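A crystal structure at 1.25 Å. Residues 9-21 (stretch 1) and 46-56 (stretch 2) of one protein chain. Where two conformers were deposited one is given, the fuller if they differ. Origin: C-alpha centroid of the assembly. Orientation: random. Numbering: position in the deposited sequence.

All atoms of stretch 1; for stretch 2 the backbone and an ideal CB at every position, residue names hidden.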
# COMPACT_ATOMS: atom_id res chain seq x y z
N LEU A 9 -3.06 23.85 -12.20
CA LEU A 9 -3.46 22.58 -12.82
C LEU A 9 -4.26 21.71 -11.85
O LEU A 9 -5.11 20.97 -12.31
CB LEU A 9 -2.25 21.79 -13.30
CG LEU A 9 -1.36 22.46 -14.35
CD1 LEU A 9 -0.10 21.66 -14.57
CD2 LEU A 9 -2.06 22.66 -15.68
N PHE A 10 -4.02 21.86 -10.53
CA PHE A 10 -4.58 20.96 -9.51
C PHE A 10 -5.21 21.73 -8.39
O PHE A 10 -4.68 21.72 -7.27
CB PHE A 10 -3.49 20.03 -8.92
CG PHE A 10 -2.79 19.29 -9.95
CD1 PHE A 10 -3.53 18.61 -10.89
CD2 PHE A 10 -1.41 19.35 -10.10
CE1 PHE A 10 -2.94 17.99 -11.92
CE2 PHE A 10 -0.82 18.71 -11.15
CZ PHE A 10 -1.58 18.01 -12.02
N PRO A 11 -6.38 22.33 -8.65
CA PRO A 11 -6.96 23.04 -7.56
C PRO A 11 -7.28 22.13 -6.39
O PRO A 11 -7.74 21.01 -6.58
CB PRO A 11 -8.24 23.64 -8.17
CG PRO A 11 -7.98 23.65 -9.57
CD PRO A 11 -7.14 22.51 -9.88
N VAL A 12 -7.06 22.61 -5.18
CA VAL A 12 -7.47 21.90 -3.99
C VAL A 12 -8.96 21.57 -4.09
O VAL A 12 -9.76 22.42 -4.50
CB VAL A 12 -7.14 22.74 -2.72
CG1 VAL A 12 -7.76 22.14 -1.49
CG2 VAL A 12 -5.64 22.83 -2.55
N GLY A 13 -9.31 20.33 -3.79
CA GLY A 13 -10.68 19.85 -3.84
C GLY A 13 -11.04 19.11 -5.11
O GLY A 13 -12.07 18.45 -5.16
N THR A 14 -10.20 19.19 -6.13
CA THR A 14 -10.39 18.43 -7.36
C THR A 14 -10.44 16.95 -7.03
O THR A 14 -9.56 16.45 -6.32
CB THR A 14 -9.24 18.69 -8.35
OG1 THR A 14 -9.17 20.09 -8.64
CG2 THR A 14 -9.45 17.93 -9.66
N TYR A 15 -11.44 16.23 -7.52
CA TYR A 15 -11.58 14.82 -7.20
C TYR A 15 -12.07 13.97 -8.32
O TYR A 15 -12.67 14.46 -9.28
CB TYR A 15 -12.49 14.60 -5.97
CG TYR A 15 -13.98 14.59 -6.27
CD1 TYR A 15 -14.64 13.40 -6.56
CD2 TYR A 15 -14.73 15.75 -6.25
CE1 TYR A 15 -16.01 13.35 -6.80
CE2 TYR A 15 -16.10 15.70 -6.49
CZ TYR A 15 -16.74 14.53 -6.77
OH TYR A 15 -18.08 14.47 -7.04
N ARG A 16 -11.80 12.68 -8.22
CA ARG A 16 -12.38 11.66 -9.07
C ARG A 16 -12.83 10.49 -8.21
O ARG A 16 -12.35 10.28 -7.08
CB ARG A 16 -11.38 11.20 -10.15
CG ARG A 16 -11.04 12.29 -11.17
CD ARG A 16 -10.10 11.75 -12.25
NE ARG A 16 -10.87 11.01 -13.24
CZ ARG A 16 -11.37 11.53 -14.37
NH1 ARG A 16 -11.15 12.81 -14.69
NH2 ARG A 16 -12.08 10.77 -15.19
N ARG A 17 -13.76 9.72 -8.76
CA ARG A 17 -14.30 8.55 -8.11
C ARG A 17 -14.26 7.38 -9.01
O ARG A 17 -14.38 7.53 -10.23
CB ARG A 17 -15.74 8.78 -7.72
CG ARG A 17 -15.96 9.51 -6.50
CD ARG A 17 -17.41 9.48 -6.12
NE ARG A 17 -17.57 9.89 -4.77
CZ ARG A 17 -18.72 9.98 -4.14
NH1 ARG A 17 -19.86 9.76 -4.78
NH2 ARG A 17 -18.71 10.36 -2.86
N MSE A 18 -14.19 6.20 -8.42
CA MSE A 18 -14.53 4.98 -9.13
C MSE A 18 -15.06 3.94 -8.18
O MSE A 18 -14.82 4.01 -6.99
CB MSE A 18 -13.33 4.44 -9.91
CG MSE A 18 -12.22 3.99 -9.04
SE MSE A 18 -10.67 3.25 -9.98
CE MSE A 18 -11.43 1.60 -10.44
N VAL A 19 -15.75 2.97 -8.75
CA VAL A 19 -16.32 1.85 -8.02
C VAL A 19 -15.54 0.60 -8.37
O VAL A 19 -15.29 0.30 -9.54
CB VAL A 19 -17.82 1.64 -8.28
CG1 VAL A 19 -18.38 0.53 -7.39
CG2 VAL A 19 -18.57 2.95 -8.11
N LYS A 20 -15.10 -0.09 -7.33
CA LYS A 20 -14.26 -1.25 -7.47
C LYS A 20 -14.99 -2.43 -6.84
O LYS A 20 -15.32 -2.35 -5.66
CB LYS A 20 -12.95 -0.94 -6.73
CG LYS A 20 -12.05 -2.04 -6.45
CD LYS A 20 -11.39 -2.59 -7.66
CE LYS A 20 -10.48 -3.73 -7.23
NZ LYS A 20 -9.82 -4.42 -8.39
N LYS A 21 -15.20 -3.51 -7.59
CA LYS A 21 -15.77 -4.73 -7.03
C LYS A 21 -14.66 -5.57 -6.39
O LYS A 21 -13.60 -5.80 -6.99
CB LYS A 21 -16.50 -5.58 -8.09
CG LYS A 21 -17.44 -6.59 -7.41
CD LYS A 21 -18.36 -7.28 -8.33
CE LYS A 21 -19.24 -6.32 -9.02
NZ LYS A 21 -20.44 -5.94 -8.25
N UNK A 46 -3.49 0.26 -4.41
CA UNK A 46 -3.46 0.21 -5.86
C UNK A 46 -4.58 1.07 -6.46
O UNK A 46 -4.39 1.77 -7.46
CB UNK A 46 -3.58 -1.24 -6.34
N UNK A 47 -5.76 1.01 -5.86
CA UNK A 47 -6.91 1.72 -6.39
C UNK A 47 -6.77 3.24 -6.17
O UNK A 47 -7.08 4.05 -7.04
CB UNK A 47 -8.19 1.20 -5.74
N UNK A 48 -6.25 3.61 -5.01
CA UNK A 48 -5.91 4.99 -4.74
C UNK A 48 -4.92 5.53 -5.77
O UNK A 48 -5.10 6.63 -6.31
CB UNK A 48 -5.33 5.12 -3.33
N UNK A 49 -3.90 4.74 -6.06
CA UNK A 49 -2.88 5.10 -7.05
C UNK A 49 -3.54 5.31 -8.42
O UNK A 49 -3.26 6.29 -9.12
CB UNK A 49 -1.80 4.02 -7.13
N UNK A 50 -4.38 4.37 -8.82
CA UNK A 50 -5.06 4.48 -10.11
C UNK A 50 -5.82 5.78 -10.24
O UNK A 50 -5.71 6.48 -11.27
CB UNK A 50 -6.02 3.30 -10.31
N UNK A 51 -6.60 6.12 -9.23
CA UNK A 51 -7.36 7.37 -9.27
C UNK A 51 -6.48 8.60 -9.22
O UNK A 51 -6.76 9.57 -9.92
CB UNK A 51 -8.35 7.41 -8.11
N UNK A 52 -5.42 8.58 -8.42
CA UNK A 52 -4.54 9.73 -8.34
C UNK A 52 -3.91 9.98 -9.70
O UNK A 52 -3.80 11.13 -10.13
CB UNK A 52 -3.46 9.52 -7.27
N UNK A 53 -3.50 8.92 -10.38
CA UNK A 53 -2.92 9.07 -11.71
C UNK A 53 -3.98 9.61 -12.67
O UNK A 53 -3.69 10.48 -13.51
CB UNK A 53 -2.36 7.74 -12.21
N UNK A 54 -5.21 9.11 -12.59
CA UNK A 54 -6.31 9.63 -13.42
C UNK A 54 -6.62 11.10 -13.18
O UNK A 54 -7.09 11.78 -14.09
CB UNK A 54 -7.58 8.81 -13.17
N UNK A 55 -6.39 11.61 -11.98
CA UNK A 55 -6.62 13.01 -11.70
C UNK A 55 -5.49 13.86 -12.25
O UNK A 55 -5.74 14.91 -12.84
CB UNK A 55 -6.78 13.24 -10.19
N UNK A 56 -4.24 13.44 -12.05
CA UNK A 56 -3.11 14.32 -12.32
C UNK A 56 -2.55 14.25 -13.72
O UNK A 56 -2.27 15.27 -14.32
CB UNK A 56 -1.98 14.01 -11.33

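Stretch 2 is helical throughout, and strand 15-21 crosses it at 136° between their N-to-C directions. The axes come within 8.3 Å.

Position 46 has nothing of stretch 1 within 5.5 Å of its ideal CB. Many residues would suit; it is Glu46, out of reach of the strand.

Position 47 points toward stretch 1. Its ideal CB lies 5.1 Å from Lys20 CG and 5.3 Å from Met18 SE. A small or medium side chain, such as Val, Thr or Ile, would fit. It is Thr47. Its CG2 packs 4.0 Å from Met18 SE, and its OG1 is hydrogen-bonded elsewhere in the structure.

Position 48 points away, and 49 is out of reach. Stretch 1 limits neither. They are Met48, a selenomethionine, and Thr49.

Position 50 points sideways, with the ideal CB 4.7 Å from Met18 SE. A long, flexible side chain could reach along the selenium, whether apolar or an amide. It is Gln50. Its extended chain (chi1 and chi2 both t) brings CD to 3.7 Å from Met18 SE. Its NE2 donates a hydrogen bond to the side chain at position 54.

Position 51 points toward the strand, between Arg16 O (5.0 Å from the ideal CB) and Met18 SE (5.1 Å). Met18 CG and Arg16 CB are also near, and no side-chain donor is close. Leu, Met or Ile would suit. It is Leu51. Its CG lies 3.8 Å from Met18 CG, and its CD2 is 4.0 Å from Arg16 CB.

Position 52 points away and 53 is out of reach. Stretch 1 sets no limit at either, so many residues would do. They are Ala52 and Val53.

Position 54 points toward the Arg16 side chain, with the ideal CB 4.0 Å from Arg16 NE. An acidic or polar residue is reasonable, though an apolar one could also pack there. It is Glu54. Glu54 OE2 accepts a hydrogen bond from Gln50 NE2 at 3.1 Å. Its OE1 stays 4.3 Å from Arg16 NE, beyond a salt bridge. Its backbone O is closer, 3.5 Å from Arg16 CD.

Position 55 points sideways. Its ideal CB is 4.2 Å from Arg16 CD and 5.4 Å from Thr14 CG2. A branched aliphatic residue could meet both. It is Ile55: CG1 packs 3.4 Å from Arg16 CG, and CG2 lies 4.2 Å from Thr14 CG2.

Position 56 also points sideways, with the ideal CB 4.1 Å from Phe10 CZ. The ring invites an aliphatic or aromatic partner. It is Leu56. Its CD2 sits over one ring face, 3.5 Å from Phe10 CD1, in a CH-pi contact.

No hydrogen bond joins the two stretches; packing dominates.

Stretch 2 46-56: ETMTQLAVEIL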
# COMPACT_ATOMS: atom_id res chain seq x y z
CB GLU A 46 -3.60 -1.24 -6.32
CG GLU A 46 -3.57 -1.39 -7.81
CD GLU A 46 -3.82 -2.80 -8.28
OE1 GLU A 46 -3.80 -3.72 -7.44
OE2 GLU A 46 -4.03 -2.96 -9.50
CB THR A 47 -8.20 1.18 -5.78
OG1 THR A 47 -8.25 -0.26 -5.89
CG2 THR A 47 -9.38 1.84 -6.45
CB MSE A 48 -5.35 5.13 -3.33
CG MSE A 48 -4.87 6.55 -3.01
SE MSE A 48 -4.48 6.85 -1.11
CE MSE A 48 -3.04 5.55 -0.85
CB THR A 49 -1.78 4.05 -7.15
OG1 THR A 49 -1.09 4.03 -5.90
CG2 THR A 49 -0.83 4.39 -8.26
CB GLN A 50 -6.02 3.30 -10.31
CG GLN A 50 -6.75 3.40 -11.64
CD GLN A 50 -7.70 2.27 -11.88
OE1 GLN A 50 -7.66 1.27 -11.18
NE2 GLN A 50 -8.52 2.40 -12.93
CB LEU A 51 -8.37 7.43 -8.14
CG LEU A 51 -9.70 6.78 -8.40
CD1 LEU A 51 -10.55 6.86 -7.16
CD2 LEU A 51 -10.39 7.39 -9.57
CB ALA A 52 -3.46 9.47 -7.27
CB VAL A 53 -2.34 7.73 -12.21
CG1 VAL A 53 -1.96 7.79 -13.69
CG2 VAL A 53 -1.11 7.34 -11.40
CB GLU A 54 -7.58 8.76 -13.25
CG GLU A 54 -7.42 7.39 -13.90
CD GLU A 54 -8.59 6.45 -13.71
OE1 GLU A 54 -9.66 6.93 -13.23
OE2 GLU A 54 -8.41 5.24 -14.07
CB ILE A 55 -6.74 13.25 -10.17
CG1 ILE A 55 -8.00 12.58 -9.62
CG2 ILE A 55 -6.72 14.73 -9.83
CD1 ILE A 55 -8.01 12.39 -8.16
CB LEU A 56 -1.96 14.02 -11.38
CG LEU A 56 -2.26 14.13 -9.87
CD1 LEU A 56 -0.99 13.83 -9.10
CD2 LEU A 56 -2.78 15.52 -9.50
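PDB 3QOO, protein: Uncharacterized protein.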